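Local coordinates for protein Lic11098 (Leptospira interrogans serogroup Icterohaemorrhagiae serovar copenhageni, PDB 4U08) that is of unknown function but belongs to the leucine-rich repeat proteins of a human pathogen, and may be a virulence factor that binds partner molecules, at residues A125-D130 / N145-I150; Q138-G143 / E161-D166; D166-N171 / D189-N194; L232-N237 / L255-N260. All blocks are in the same frame, centred on the assembly; numbering follows the deposited sequence.

Contact 1 (A125-D130 / N145-I150)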
loop_
_atom_site.group_PDB
_atom_site.type_symbol
_atom_site.label_atom_id
_atom_site.label_comp_id
_atom_site.label_asym_id
_atom_site.label_seq_id
_atom_site.Cartn_x
_atom_site.Cartn_y
_atom_site.Cartn_z
ATOM N N ALA A 125 16.454 12.372 -9.001
ATOM C CA ALA A 125 17.246 11.144 -9.090
ATOM C C ALA A 125 18.112 10.988 -7.831
ATOM O O ALA A 125 18.635 9.910 -7.558
ATOM C CB ALA A 125 18.119 11.172 -10.341
ATOM N N THR A 126 18.251 12.078 -7.062
ATOM C CA THR A 126 19.071 12.135 -5.860
ATOM C C THR A 126 18.469 13.081 -4.851
ATOM O O THR A 126 17.690 13.975 -5.210
ATOM C CB THR A 126 20.480 12.752 -6.189
ATOM O OG1 THR A 126 20.337 14.073 -6.713
ATOM C CG2 THR A 126 21.319 11.901 -7.104
ATOM N N LEU A 127 18.926 12.946 -3.602
ATOM C CA LEU A 127 18.603 13.869 -2.527
ATOM C C LEU A 127 19.922 14.320 -1.904
ATOM O O LEU A 127 20.851 13.510 -1.852
ATOM C CB LEU A 127 17.724 13.199 -1.444
ATOM C CG LEU A 127 16.289 12.819 -1.852
ATOM C CD1 LEU A 127 15.598 12.101 -0.718
ATOM C CD2 LEU A 127 15.483 14.047 -2.232
ATOM N N PRO A 128 20.026 15.547 -1.339
ATOM C CA PRO A 128 21.275 15.899 -0.643
ATOM C C PRO A 128 21.378 15.045 0.629
ATOM O O PRO A 128 20.348 14.646 1.198
ATOM C CB PRO A 128 21.094 17.393 -0.308
ATOM C CG PRO A 128 19.590 17.588 -0.234
ATOM C CD PRO A 128 19.023 16.635 -1.261
ATOM N N GLU A 129 22.602 14.765 1.072
ATOM C CA GLU A 129 22.835 13.981 2.283
ATOM C C GLU A 129 22.261 14.711 3.506
ATOM O O GLU A 129 21.908 14.052 4.474
ATOM C CB GLU A 129 24.334 13.700 2.466
ATOM C CG GLU A 129 24.886 12.659 1.501
ATOM C CD GLU A 129 26.393 12.461 1.545
ATOM O OE1 GLU A 129 26.995 12.263 0.467
ATOM O OE2 GLU A 129 26.978 12.494 2.650
ATOM N N ASP A 130 22.135 16.058 3.425
ATOM C CA ASP A 130 21.588 16.985 4.446
ATOM C C ASP A 130 20.146 16.638 4.877
ATOM O O ASP A 130 19.658 17.139 5.883
ATOM C CB ASP A 130 21.619 18.414 3.907
ATOM C CG ASP A 130 23.013 18.812 3.463
ATOM O OD1 ASP A 130 23.449 18.352 2.363
ATOM O OD2 ASP A 130 23.709 19.493 4.250
ATOM N N ASN A 145 9.271 9.470 -9.327
ATOM C CA ASN A 145 10.473 10.255 -9.594
ATOM C C ASN A 145 11.391 9.401 -10.457
ATOM O O ASN A 145 10.908 8.488 -11.153
ATOM C CB ASN A 145 11.122 10.730 -8.283
ATOM C CG ASN A 145 10.560 12.026 -7.812
ATOM O OD1 ASN A 145 10.812 13.058 -8.413
ATOM N ND2 ASN A 145 9.745 12.007 -6.760
ATOM N N GLN A 146 12.707 9.656 -10.410
ATOM C CA GLN A 146 13.665 8.917 -11.224
ATOM C C GLN A 146 14.796 8.317 -10.379
ATOM O O GLN A 146 15.947 8.273 -10.827
ATOM C CB GLN A 146 14.229 9.823 -12.346
ATOM C CG GLN A 146 13.218 10.137 -13.444
ATOM C CD GLN A 146 13.414 11.501 -14.064
ATOM O OE1 GLN A 146 14.193 12.342 -13.591
ATOM N NE2 GLN A 146 12.687 11.759 -15.139
ATOM N N PHE A 147 14.467 7.825 -9.174
ATOM C CA PHE A 147 15.446 7.179 -8.309
ATOM C C PHE A 147 15.751 5.755 -8.771
ATOM O O PHE A 147 14.867 4.887 -8.754
ATOM C CB PHE A 147 14.973 7.173 -6.842
ATOM C CG PHE A 147 14.923 8.520 -6.171
ATOM C CD1 PHE A 147 16.072 9.089 -5.616
ATOM C CD2 PHE A 147 13.722 9.213 -6.065
ATOM C CE1 PHE A 147 16.015 10.331 -4.965
ATOM C CE2 PHE A 147 13.667 10.458 -5.434
ATOM C CZ PHE A 147 14.815 11.016 -4.891
ATOM N N ASN A 148 17.028 5.505 -9.127
ATOM C CA ASN A 148 17.528 4.186 -9.524
ATOM C C ASN A 148 18.006 3.505 -8.276
ATOM O O ASN A 148 18.084 2.280 -8.216
ATOM C CB ASN A 148 18.701 4.332 -10.508
ATOM C CG ASN A 148 18.292 4.973 -11.804
ATOM O OD1 ASN A 148 17.328 4.571 -12.457
ATOM N ND2 ASN A 148 19.007 6.002 -12.200
ATOM N N SER A 149 18.324 4.331 -7.265
ATOM C CA SER A 149 18.749 3.902 -5.947
ATOM C C SER A 149 18.379 5.006 -4.977
ATOM O O SER A 149 18.125 6.133 -5.389
ATOM C CB SER A 149 20.243 3.589 -5.927
ATOM O OG SER A 149 20.966 4.739 -6.316
ATOM N N ILE A 150 18.239 4.671 -3.711
ATOM C CA ILE A 150 17.891 5.658 -2.692
ATOM C C ILE A 150 19.054 5.721 -1.689
ATOM O O ILE A 150 19.533 4.681 -1.247
ATOM C CB ILE A 150 16.472 5.419 -2.068
ATOM C CG1 ILE A 150 16.056 6.537 -1.054
ATOM C CG2 ILE A 150 16.310 4.024 -1.459
ATOM C CD1 ILE A 150 15.692 7.893 -1.675
HETATM O O HOH W 1 19.150 7.662 -8.859
#

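Contact 2 (Q138-G143 / E161-D166). With CA (calcium ion), chain H.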
loop_
_atom_site.group_PDB
_atom_site.type_symbol
_atom_site.label_atom_id
_atom_site.label_comp_id
_atom_site.label_asym_id
_atom_site.label_seq_id
_atom_site.Cartn_x
_atom_site.Cartn_y
_atom_site.Cartn_z
ATOM N N GLN A 138 8.145 13.116 9.642
ATOM C CA GLN A 138 7.279 11.968 9.902
ATOM C C GLN A 138 6.811 11.327 8.607
ATOM O O GLN A 138 6.597 10.118 8.567
ATOM C CB GLN A 138 6.056 12.418 10.738
ATOM C CG GLN A 138 6.394 12.615 12.207
ATOM C CD GLN A 138 5.240 13.070 13.077
ATOM O OE1 GLN A 138 5.448 13.621 14.165
ATOM N NE2 GLN A 138 4.009 12.841 12.643
ATOM N N THR A 139 6.650 12.129 7.561
ATOM C CA THR A 139 6.136 11.674 6.273
ATOM C C THR A 139 6.989 12.199 5.122
ATOM O O THR A 139 7.219 13.413 4.992
ATOM C CB THR A 139 4.640 12.058 6.126
ATOM O OG1 THR A 139 3.928 11.716 7.326
ATOM C CG2 THR A 139 3.985 11.397 4.966
ATOM N N LEU A 140 7.403 11.274 4.256
ATOM C CA LEU A 140 8.243 11.586 3.096
ATOM C C LEU A 140 7.738 10.866 1.860
ATOM O O LEU A 140 7.796 9.644 1.808
ATOM C CB LEU A 140 9.695 11.181 3.408
ATOM C CG LEU A 140 10.744 11.404 2.303
ATOM C CD1 LEU A 140 10.759 12.866 1.816
ATOM C CD2 LEU A 140 12.110 10.999 2.811
ATOM N N TYR A 141 7.241 11.610 0.878
ATOM C CA TYR A 141 6.729 11.035 -0.363
ATOM C C TYR A 141 7.673 11.338 -1.507
ATOM O O TYR A 141 7.886 12.508 -1.835
ATOM C CB TYR A 141 5.323 11.593 -0.677
ATOM C CG TYR A 141 4.299 11.246 0.380
ATOM C CD1 TYR A 141 4.014 9.919 0.697
ATOM C CD2 TYR A 141 3.587 12.241 1.041
ATOM C CE1 TYR A 141 3.059 9.593 1.657
ATOM C CE2 TYR A 141 2.600 11.925 1.976
ATOM C CZ TYR A 141 2.342 10.598 2.281
ATOM O OH TYR A 141 1.391 10.263 3.211
ATOM N N LEU A 142 8.235 10.297 -2.108
ATOM C CA LEU A 142 9.192 10.402 -3.229
ATOM C C LEU A 142 8.741 9.590 -4.437
ATOM O O LEU A 142 9.519 9.362 -5.368
ATOM C CB LEU A 142 10.600 9.950 -2.779
ATOM C CG LEU A 142 11.259 10.770 -1.685
ATOM C CD1 LEU A 142 12.351 9.961 -0.988
ATOM C CD2 LEU A 142 11.769 12.094 -2.227
ATOM N N GLY A 143 7.486 9.147 -4.411
ATOM C CA GLY A 143 6.925 8.361 -5.498
ATOM C C GLY A 143 6.937 9.081 -6.843
ATOM O O GLY A 143 6.939 10.312 -6.875
ATOM N N GLU A 161 7.626 7.886 9.817
ATOM C CA GLU A 161 6.493 6.966 9.965
ATOM C C GLU A 161 5.973 6.475 8.629
ATOM O O GLU A 161 5.504 5.348 8.568
ATOM C CB GLU A 161 5.363 7.641 10.748
ATOM C CG GLU A 161 5.645 7.684 12.238
ATOM C CD GLU A 161 4.697 8.531 13.062
ATOM O OE1 GLU A 161 5.088 8.908 14.189
ATOM O OE2 GLU A 161 3.584 8.844 12.579
ATOM N N SER A 162 6.008 7.311 7.576
ATOM C CA SER A 162 5.556 6.910 6.247
ATOM C C SER A 162 6.592 7.322 5.224
ATOM O O SER A 162 6.996 8.492 5.185
ATOM C CB SER A 162 4.214 7.533 5.873
ATOM O OG SER A 162 3.215 7.340 6.857
ATOM N N LEU A 163 6.979 6.366 4.377
ATOM C CA LEU A 163 7.955 6.569 3.309
ATOM C C LEU A 163 7.363 6.037 2.009
ATOM O O LEU A 163 7.053 4.844 1.914
ATOM C CB LEU A 163 9.269 5.838 3.656
ATOM C CG LEU A 163 10.383 5.887 2.601
ATOM C CD1 LEU A 163 10.782 7.359 2.261
ATOM C CD2 LEU A 163 11.582 5.098 3.068
ATOM N N GLY A 164 7.169 6.929 1.051
ATOM C CA GLY A 164 6.635 6.583 -0.258
ATOM C C GLY A 164 7.734 6.599 -1.301
ATOM O O GLY A 164 8.323 7.646 -1.557
ATOM N N LEU A 165 8.028 5.452 -1.894
ATOM C CA LEU A 165 9.066 5.314 -2.923
ATOM C C LEU A 165 8.538 4.576 -4.143
ATOM O O LEU A 165 9.309 4.056 -4.938
ATOM C CB LEU A 165 10.285 4.589 -2.339
ATOM C CG LEU A 165 11.218 5.453 -1.488
ATOM C CD1 LEU A 165 12.120 4.573 -0.670
ATOM C CD2 LEU A 165 12.040 6.382 -2.377
ATOM N N ASP A 166 7.206 4.552 -4.295
ATOM C CA ASP A 166 6.541 3.851 -5.386
ATOM C C ASP A 166 6.855 4.495 -6.747
ATOM O O ASP A 166 7.069 5.710 -6.825
ATOM C CB ASP A 166 5.017 3.863 -5.145
ATOM C CG ASP A 166 4.459 5.277 -5.087
ATOM O OD1 ASP A 166 4.605 5.935 -4.015
ATOM O OD2 ASP A 166 3.955 5.758 -6.130
HETATM CA CA CA H . 1.343 7.592 12.964
HETATM O O HOH W 2 2.973 9.555 8.710
HETATM O O HOH W 3 5.006 8.707 -2.534
HETATM O O HOH W 4 -0.548 5.764 12.901
#

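Contact 3 (D166-N171 / D189-N194). With ZN (zinc ion), chain G.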
loop_
_atom_site.group_PDB
_atom_site.type_symbol
_atom_site.label_atom_id
_atom_site.label_comp_id
_atom_site.label_asym_id
_atom_site.label_seq_id
_atom_site.Cartn_x
_atom_site.Cartn_y
_atom_site.Cartn_z
ATOM N N ASP A 166 7.206 4.552 -4.295
ATOM C CA ASP A 166 6.541 3.851 -5.386
ATOM C C ASP A 166 6.855 4.495 -6.747
ATOM O O ASP A 166 7.069 5.710 -6.825
ATOM C CB ASP A 166 5.017 3.863 -5.145
ATOM C CG ASP A 166 4.459 5.277 -5.087
ATOM O OD1 ASP A 166 4.605 5.935 -4.015
ATOM O OD2 ASP A 166 3.955 5.758 -6.130
ATOM N N HIS A 167 6.794 3.692 -7.821
ATOM C CA HIS A 167 6.980 4.165 -9.207
ATOM C C HIS A 167 8.302 4.900 -9.419
ATOM O O HIS A 167 8.343 6.000 -9.953
ATOM C CB HIS A 167 5.776 5.012 -9.663
ATOM C CG HIS A 167 4.502 4.225 -9.672
ATOM N ND1 HIS A 167 3.696 4.151 -8.551
ATOM C CD2 HIS A 167 3.954 3.482 -10.656
ATOM C CE1 HIS A 167 2.697 3.349 -8.881
ATOM N NE2 HIS A 167 2.795 2.936 -10.140
ATOM N N ASN A 168 9.376 4.278 -8.969
ATOM C CA ASN A 168 10.732 4.766 -9.205
ATOM C C ASN A 168 11.397 3.660 -9.989
ATOM O O ASN A 168 10.683 2.835 -10.588
ATOM C CB ASN A 168 11.442 5.124 -7.895
ATOM C CG ASN A 168 11.093 6.504 -7.466
ATOM O OD1 ASN A 168 11.492 7.477 -8.098
ATOM N ND2 ASN A 168 10.274 6.646 -6.436
ATOM N N GLN A 169 12.720 3.613 -10.021
ATOM C CA GLN A 169 13.367 2.538 -10.763
ATOM C C GLN A 169 14.306 1.735 -9.873
ATOM O O GLN A 169 15.300 1.202 -10.356
ATOM C CB GLN A 169 14.037 3.067 -12.063
ATOM C CG GLN A 169 14.199 4.595 -12.093
ATOM C CD GLN A 169 13.244 5.276 -13.032
ATOM O OE1 GLN A 169 13.611 5.655 -14.153
ATOM N NE2 GLN A 169 12.009 5.486 -12.582
ATOM N N LEU A 170 13.918 1.542 -8.579
ATOM C CA LEU A 170 14.716 0.795 -7.605
ATOM C C LEU A 170 14.874 -0.678 -7.906
ATOM O O LEU A 170 13.884 -1.376 -8.076
ATOM C CB LEU A 170 14.170 0.974 -6.160
ATOM C CG LEU A 170 13.978 2.396 -5.668
ATOM C CD1 LEU A 170 13.299 2.396 -4.287
ATOM C CD2 LEU A 170 15.293 3.136 -5.585
ATOM N N ASN A 171 16.122 -1.176 -7.915
ATOM C CA ASN A 171 16.371 -2.603 -8.097
ATOM C C ASN A 171 16.605 -3.214 -6.734
ATOM O O ASN A 171 16.329 -4.404 -6.512
ATOM C CB ASN A 171 17.623 -2.846 -8.953
ATOM C CG ASN A 171 17.757 -1.938 -10.141
ATOM O OD1 ASN A 171 18.542 -0.989 -10.125
ATOM N ND2 ASN A 171 16.977 -2.176 -11.173
ATOM N N ASP A 189 5.567 0.016 -4.307
ATOM C CA ASP A 189 4.892 -0.490 -5.508
ATOM C C ASP A 189 5.546 -0.035 -6.806
ATOM O O ASP A 189 5.916 1.126 -6.946
ATOM C CB ASP A 189 3.425 0.005 -5.602
ATOM C CG ASP A 189 2.475 -0.481 -4.522
ATOM O OD1 ASP A 189 2.759 -1.517 -3.904
ATOM O OD2 ASP A 189 1.443 0.182 -4.306
ATOM N N HIS A 190 5.566 -0.924 -7.778
ATOM C CA HIS A 190 5.979 -0.641 -9.150
ATOM C C HIS A 190 7.412 -0.073 -9.296
ATOM O O HIS A 190 7.655 0.892 -10.022
ATOM C CB HIS A 190 4.927 0.260 -9.840
ATOM C CG HIS A 190 4.672 -0.111 -11.272
ATOM N ND1 HIS A 190 3.483 0.228 -11.908
ATOM C CD2 HIS A 190 5.458 -0.789 -12.145
ATOM C CE1 HIS A 190 3.584 -0.245 -13.137
ATOM N NE2 HIS A 190 4.750 -0.876 -13.328
ATOM N N ASN A 191 8.358 -0.699 -8.612
ATOM C CA ASN A 191 9.775 -0.402 -8.802
ATOM C C ASN A 191 10.250 -1.640 -9.583
ATOM O O ASN A 191 9.438 -2.248 -10.279
ATOM C CB ASN A 191 10.484 -0.228 -7.448
ATOM C CG ASN A 191 10.316 1.139 -6.892
ATOM O OD1 ASN A 191 10.934 2.069 -7.359
ATOM N ND2 ASN A 191 9.470 1.305 -5.890
ATOM N N GLN A 192 11.507 -2.064 -9.445
ATOM C CA GLN A 192 11.952 -3.287 -10.108
ATOM C C GLN A 192 12.758 -4.100 -9.131
ATOM O O GLN A 192 13.776 -4.707 -9.474
ATOM C CB GLN A 192 12.671 -3.012 -11.463
ATOM C CG GLN A 192 13.676 -1.874 -11.466
ATOM C CD GLN A 192 14.092 -1.495 -12.871
ATOM O OE1 GLN A 192 14.327 -2.347 -13.737
ATOM N NE2 GLN A 192 14.217 -0.204 -13.124
ATOM N N LEU A 193 12.301 -4.097 -7.864
ATOM C CA LEU A 193 12.984 -4.794 -6.787
ATOM C C LEU A 193 13.072 -6.269 -7.070
ATOM O O LEU A 193 12.057 -6.911 -7.288
ATOM C CB LEU A 193 12.283 -4.540 -5.439
ATOM C CG LEU A 193 12.329 -3.102 -4.891
ATOM C CD1 LEU A 193 11.327 -2.935 -3.740
ATOM C CD2 LEU A 193 13.728 -2.746 -4.385
ATOM N N ASN A 194 14.293 -6.810 -7.081
ATOM C CA ASN A 194 14.509 -8.235 -7.337
ATOM C C ASN A 194 14.810 -8.978 -6.056
ATOM O O ASN A 194 14.736 -10.199 -6.015
ATOM C CB ASN A 194 15.604 -8.457 -8.408
ATOM C CG ASN A 194 16.864 -7.653 -8.213
ATOM O OD1 ASN A 194 17.599 -7.839 -7.246
ATOM N ND2 ASN A 194 17.144 -6.746 -9.141
HETATM ZN ZN ZN G . 2.101 1.210 -11.046
HETATM O O HOH W 5 1.357 -0.251 -9.562
#

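Contact 4 (L232-N237 / L255-N260)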
loop_
_atom_site.group_PDB
_atom_site.type_symbol
_atom_site.label_atom_id
_atom_site.label_comp_id
_atom_site.label_asym_id
_atom_site.label_seq_id
_atom_site.Cartn_x
_atom_site.Cartn_y
_atom_site.Cartn_z
ATOM N N LEU A 232 0.355 -7.002 4.027
ATOM C CA LEU A 232 1.490 -7.340 3.187
ATOM C C LEU A 232 0.971 -7.509 1.760
ATOM O O LEU A 232 0.265 -8.487 1.475
ATOM C CB LEU A 232 2.182 -8.612 3.732
ATOM C CG LEU A 232 3.424 -9.146 2.961
ATOM C CD1 LEU A 232 4.474 -8.034 2.726
ATOM C CD2 LEU A 232 4.053 -10.318 3.694
ATOM N N LEU A 233 1.281 -6.533 0.871
ATOM C CA LEU A 233 0.786 -6.580 -0.504
ATOM C C LEU A 233 1.909 -6.949 -1.453
ATOM O O LEU A 233 2.809 -6.139 -1.702
ATOM C CB LEU A 233 0.125 -5.267 -0.918
ATOM C CG LEU A 233 -0.913 -4.638 0.033
ATOM C CD1 LEU A 233 -1.616 -3.480 -0.666
ATOM C CD2 LEU A 233 -1.975 -5.663 0.525
ATOM N N LEU A 234 1.865 -8.185 -1.953
ATOM C CA LEU A 234 2.882 -8.767 -2.837
ATOM C C LEU A 234 2.370 -9.116 -4.230
ATOM O O LEU A 234 3.022 -9.880 -4.950
ATOM C CB LEU A 234 3.513 -9.983 -2.164
ATOM C CG LEU A 234 4.451 -9.666 -0.994
ATOM C CD1 LEU A 234 4.582 -10.847 -0.067
ATOM C CD2 LEU A 234 5.813 -9.201 -1.494
ATOM N N ASN A 235 1.235 -8.509 -4.640
ATOM C CA ASN A 235 0.641 -8.741 -5.965
ATOM C C ASN A 235 1.638 -8.519 -7.075
ATOM O O ASN A 235 2.435 -7.575 -7.007
ATOM C CB ASN A 235 -0.498 -7.767 -6.250
ATOM C CG ASN A 235 -1.655 -7.789 -5.312
ATOM O OD1 ASN A 235 -2.437 -6.844 -5.294
ATOM N ND2 ASN A 235 -1.841 -8.883 -4.584
ATOM N N LYS A 236 1.545 -9.337 -8.132
ATOM C CA LYS A 236 2.344 -9.157 -9.349
ATOM C C LYS A 236 3.866 -9.105 -9.090
ATOM O O LYS A 236 4.532 -8.140 -9.433
ATOM C CB LYS A 236 1.859 -7.944 -10.155
ATOM C CG LYS A 236 0.463 -8.125 -10.748
ATOM C CD LYS A 236 0.011 -6.908 -11.523
ATOM C CE LYS A 236 -1.316 -7.182 -12.198
ATOM N NZ LYS A 236 -1.904 -5.957 -12.796
ATOM N N ASN A 237 4.382 -10.148 -8.469
ATOM C CA ASN A 237 5.813 -10.375 -8.293
ATOM C C ASN A 237 6.094 -11.736 -8.964
ATOM O O ASN A 237 5.244 -12.210 -9.720
ATOM C CB ASN A 237 6.221 -10.334 -6.816
ATOM C CG ASN A 237 6.436 -8.925 -6.341
ATOM O OD1 ASN A 237 7.489 -8.337 -6.564
ATOM N ND2 ASN A 237 5.448 -8.336 -5.692
ATOM N N LEU A 255 -2.979 -10.659 3.474
ATOM C CA LEU A 255 -1.861 -11.189 2.693
ATOM C C LEU A 255 -2.349 -11.293 1.248
ATOM O O LEU A 255 -3.244 -12.100 0.942
ATOM C CB LEU A 255 -1.395 -12.538 3.250
ATOM C CG LEU A 255 -0.222 -13.221 2.535
ATOM C CD1 LEU A 255 0.991 -12.276 2.423
ATOM C CD2 LEU A 255 0.153 -14.515 3.233
ATOM N N LYS A 256 -1.831 -10.413 0.386
ATOM C CA LYS A 256 -2.239 -10.361 -1.024
ATOM C C LYS A 256 -1.092 -10.849 -1.898
ATOM O O LYS A 256 -0.044 -10.209 -1.938
ATOM C CB LYS A 256 -2.701 -8.954 -1.397
ATOM C CG LYS A 256 -4.069 -8.637 -0.802
ATOM C CD LYS A 256 -4.766 -7.522 -1.550
ATOM C CE LYS A 256 -6.109 -7.192 -0.965
ATOM N NZ LYS A 256 -5.989 -6.576 0.384
ATOM N N LEU A 257 -1.268 -12.025 -2.526
ATOM C CA LEU A 257 -0.261 -12.694 -3.336
ATOM C C LEU A 257 -0.743 -12.958 -4.775
ATOM O O LEU A 257 -0.192 -13.832 -5.451
ATOM C CB LEU A 257 0.131 -14.018 -2.634
ATOM C CG LEU A 257 0.960 -13.902 -1.352
ATOM C CD1 LEU A 257 0.837 -15.138 -0.510
ATOM C CD2 LEU A 257 2.424 -13.648 -1.676
ATOM N N TYR A 258 -1.732 -12.167 -5.234
ATOM C CA TYR A 258 -2.332 -12.221 -6.562
ATOM C C TYR A 258 -1.246 -12.152 -7.652
ATOM O O TYR A 258 -0.339 -11.324 -7.574
ATOM C CB TYR A 258 -3.362 -11.077 -6.729
ATOM C CG TYR A 258 -3.752 -10.759 -8.155
ATOM C CD1 TYR A 258 -3.315 -9.591 -8.774
ATOM C CD2 TYR A 258 -4.573 -11.625 -8.889
ATOM C CE1 TYR A 258 -3.673 -9.293 -10.092
ATOM C CE2 TYR A 258 -4.933 -11.339 -10.206
ATOM C CZ TYR A 258 -4.493 -10.165 -10.800
ATOM O OH TYR A 258 -4.863 -9.881 -12.096
ATOM N N GLU A 259 -1.328 -13.056 -8.626
ATOM C CA GLU A 259 -0.420 -13.125 -9.768
ATOM C C GLU A 259 1.056 -13.310 -9.371
ATOM O O GLU A 259 1.912 -12.496 -9.714
ATOM C CB GLU A 259 -0.621 -11.927 -10.722
ATOM C CG GLU A 259 -1.663 -12.225 -11.792
ATOM C CD GLU A 259 -1.713 -11.298 -12.994
ATOM O OE1 GLU A 259 -0.669 -10.698 -13.344
ATOM O OE2 GLU A 259 -2.796 -11.214 -13.621
ATOM N N ASN A 260 1.333 -14.358 -8.615
ATOM C CA ASN A 260 2.691 -14.774 -8.318
ATOM C C ASN A 260 2.847 -16.145 -8.993
ATOM O O ASN A 260 2.023 -16.489 -9.852
ATOM C CB ASN A 260 3.006 -14.770 -6.816
ATOM C CG ASN A 260 3.456 -13.403 -6.355
ATOM O OD1 ASN A 260 4.615 -13.041 -6.513
ATOM N ND2 ASN A 260 2.541 -12.572 -5.873
#

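Contact 1 (A125-D130 / N145-I150)
Two successive loops of a leucine-rich repeat solenoid meet here, and the Phe147 ring lies at the centre of the contact. Segment 125-130 follows strand 116-118, and segment 145-150 follows strand 139-141. At Phe147, CG lies anti to the carbonyl carbon (chi1 -68°). This puts the ring alongside the backbone of Ala125 and Thr126. Beyond CG, atom CD1 lies 3.3 Å from Ala125 O. CE1 comes next and lies 3.5 Å from Thr126 N. At the tip, CZ packs against Leu127 CG at 3.8 Å, and the Leu127 side chain crosses the ring at about a right angle. One face of the ring has Ala125 CA over its rim. The opposite face has Ile150 CD1, 4.0 Å above the ring plane. CE2 reaches inward to Leu142, so the ring is part of the buried core.

No direct hydrogen bond joins the two segments. A CA-H...O contact runs from Ala125 CA to Gln146 O, 3.6 Å apart. The carbonyl of Ala125 is nevertheless engaged, because a water links it to the second loop. The backbone nearby is tied to both neighbouring loops: Gln146 pairs with Leu124, and Phe147 N donates to Asn168 OD1. Farther in, Leu127 CD1 and Ile150 CD1 touch at 4.3 Å, and Leu127 turns its branches into the apolar interior. The bridging water donates to Ala125 O at 2.6 Å and accepts from Asn148 N at 3.0 Å.

Contact 2 (Q138-G143 / E161-D166)
The carbonyl of Gln138 takes two backbone N-H groups at the start of a parallel strand pair in the leucine-rich repeat solenoid. Glu161 N donates to Gln138 O at 2.8 Å, on a lone pair in the carbonyl plane. Ser162 N reaches Gln138 O at 3.0 Å, nearly along the C=O axis. The ladder then continues with Leu140 N on Ser162 O. Gly164 N meets Leu140 O at 2.9 Å and is almost straight (173°). Leu142 N donates to Gly164 O at 2.7 Å and closes the run. Strands 139-141 and 162-164 thus lie in parallel register.

Glu161 holds a calcium ion through OE2, at 2.6 Å from Glu161 OE2 to the metal. A water and Glu184 of the next repeat also bind it. Gln138 and Glu161 extend side by side, with amide and carboxylate stacked and their planes 23° apart. The ion could help to offset the carboxylate charge.

The two faces of the strand pair differ. Thr139, Ser162 and Tyr141 lie on the face that also bears the calcium site, and the edge of the Tyr141 ring passes beside Gly164 CA. Leu140 and Leu163 point into the core with CG anti to the backbone N, and Leu140 CD2 touches Leu163 CD1 at 3.9 Å. Leu142 CD1 meets Leu165 CD2, and these chains too run alongside each other. On the polar face a water bonds to both hydroxyls, 2.7 Å from Thr139 OG1 and 2.9 Å from Ser162 OG.

Contact 3 (D166-N171 / D189-N194)
Asn191 OD1 is gripped by two backbone N-H groups of the preceding loop. Leu170 N donates to Asn191 OD1 at 3.3 Å from above the carbonyl plane. Asn168 N adds a weak bond to Asn191 OD1 at 3.1 Å. The other end of this amide, ND2, bonds to Leu165 O and Leu188 O, so four bonds fix the buried group. Asn168 is held likewise through ND2 by Leu142 O and Leu165 O.

His167 and His190 share a zinc ion. His167 NE2 binds it at 2.1 Å and His190 ND1 at 1.9 Å. A water is a third ligand. The ring planes stand at 56°, and His190 CB lies over a face of the His167 ring in a CH-pi contact. On the ring side away from the metal, His167 ND1 donates to Asp166 OD2 at 2.9 Å, on the anti lone pair. This second-shell carboxylate fixes the rotation of the ring and probably makes it a better zinc donor.

Backbone bonds join the loops on both sides of Asn191. His167 N donates to Asp189 O at 2.8 Å, and Gln192 N to Leu170 O at 2.8 Å. Farther along, Asn194 N bonds to Asn171 O.

The two loops lead away from the adjacent strands 162-164 and 185-187, with no helix between them. Asp189 extends the chain of contacts through a salt bridge to Arg212, just past strand 208-210.

Contact 4 (L232-N237 / L255-N260)
This is a section of the asparagine ladder that stitches the repeats of the solenoid together just past their strands. Leu234 O accepts from two side-chain amides. Asn260 ND2 reaches Leu234 O at 2.9 Å from across the contact. Asn237 ND2 donates to Leu234 O at 3.0 Å from within its own loop. Both donors stand above the carbonyl plane. Asn260 ND2 also donates to Leu257 O at 3.0 Å, so one amide spans two repeats. Asn237 ND2 likewise reaches back to Leu211 O.

The backbones run parallel. Lys256 N meets Leu232 O at 3.0 Å, almost straight at 177°. Leu234 N bonds to Lys256 O, and Lys236 N to Tyr258 O at 2.8 Å.

On the core side Leu232 CD2 packs on Leu255 CD1 at 3.9 Å, the two chains side by side. On the other face Leu233 CD2 lies 3.9 Å from Lys256 CG, along the aliphatic part of the lysine. The extended Lys236 chain brings CE to 3.8 Å from Tyr258 CE1, and Asn235 CB sits at the edge of that ring. Buried leucines on the strands followed by a ladder of buried asparagines are the hallmark of the leucine-rich repeat fold.

All four contacts join one repeat to the next and are partly buried, with leucines and ladder asparagines inside. Contacts 2 and 4 lie on strands, pair parallel backbones and bury leucines on one side. Contacts 1 and 3 lie in the loops that follow. Contact 1 has a water-bridged seam, whereas contact 3 is rich in direct hydrogen bonds. Contacts 2 and 3 share Asp166 and bind calcium and zinc, respectively, through partly exposed side chains. Contact 1 touches both, through Leu142 of contact 2 and Asn168 of contact 3. Contact 4 stands apart, about 5 Å from contact 3 between nearest atoms, yet its asparagines repeat the roles of Asn168 and Asn191.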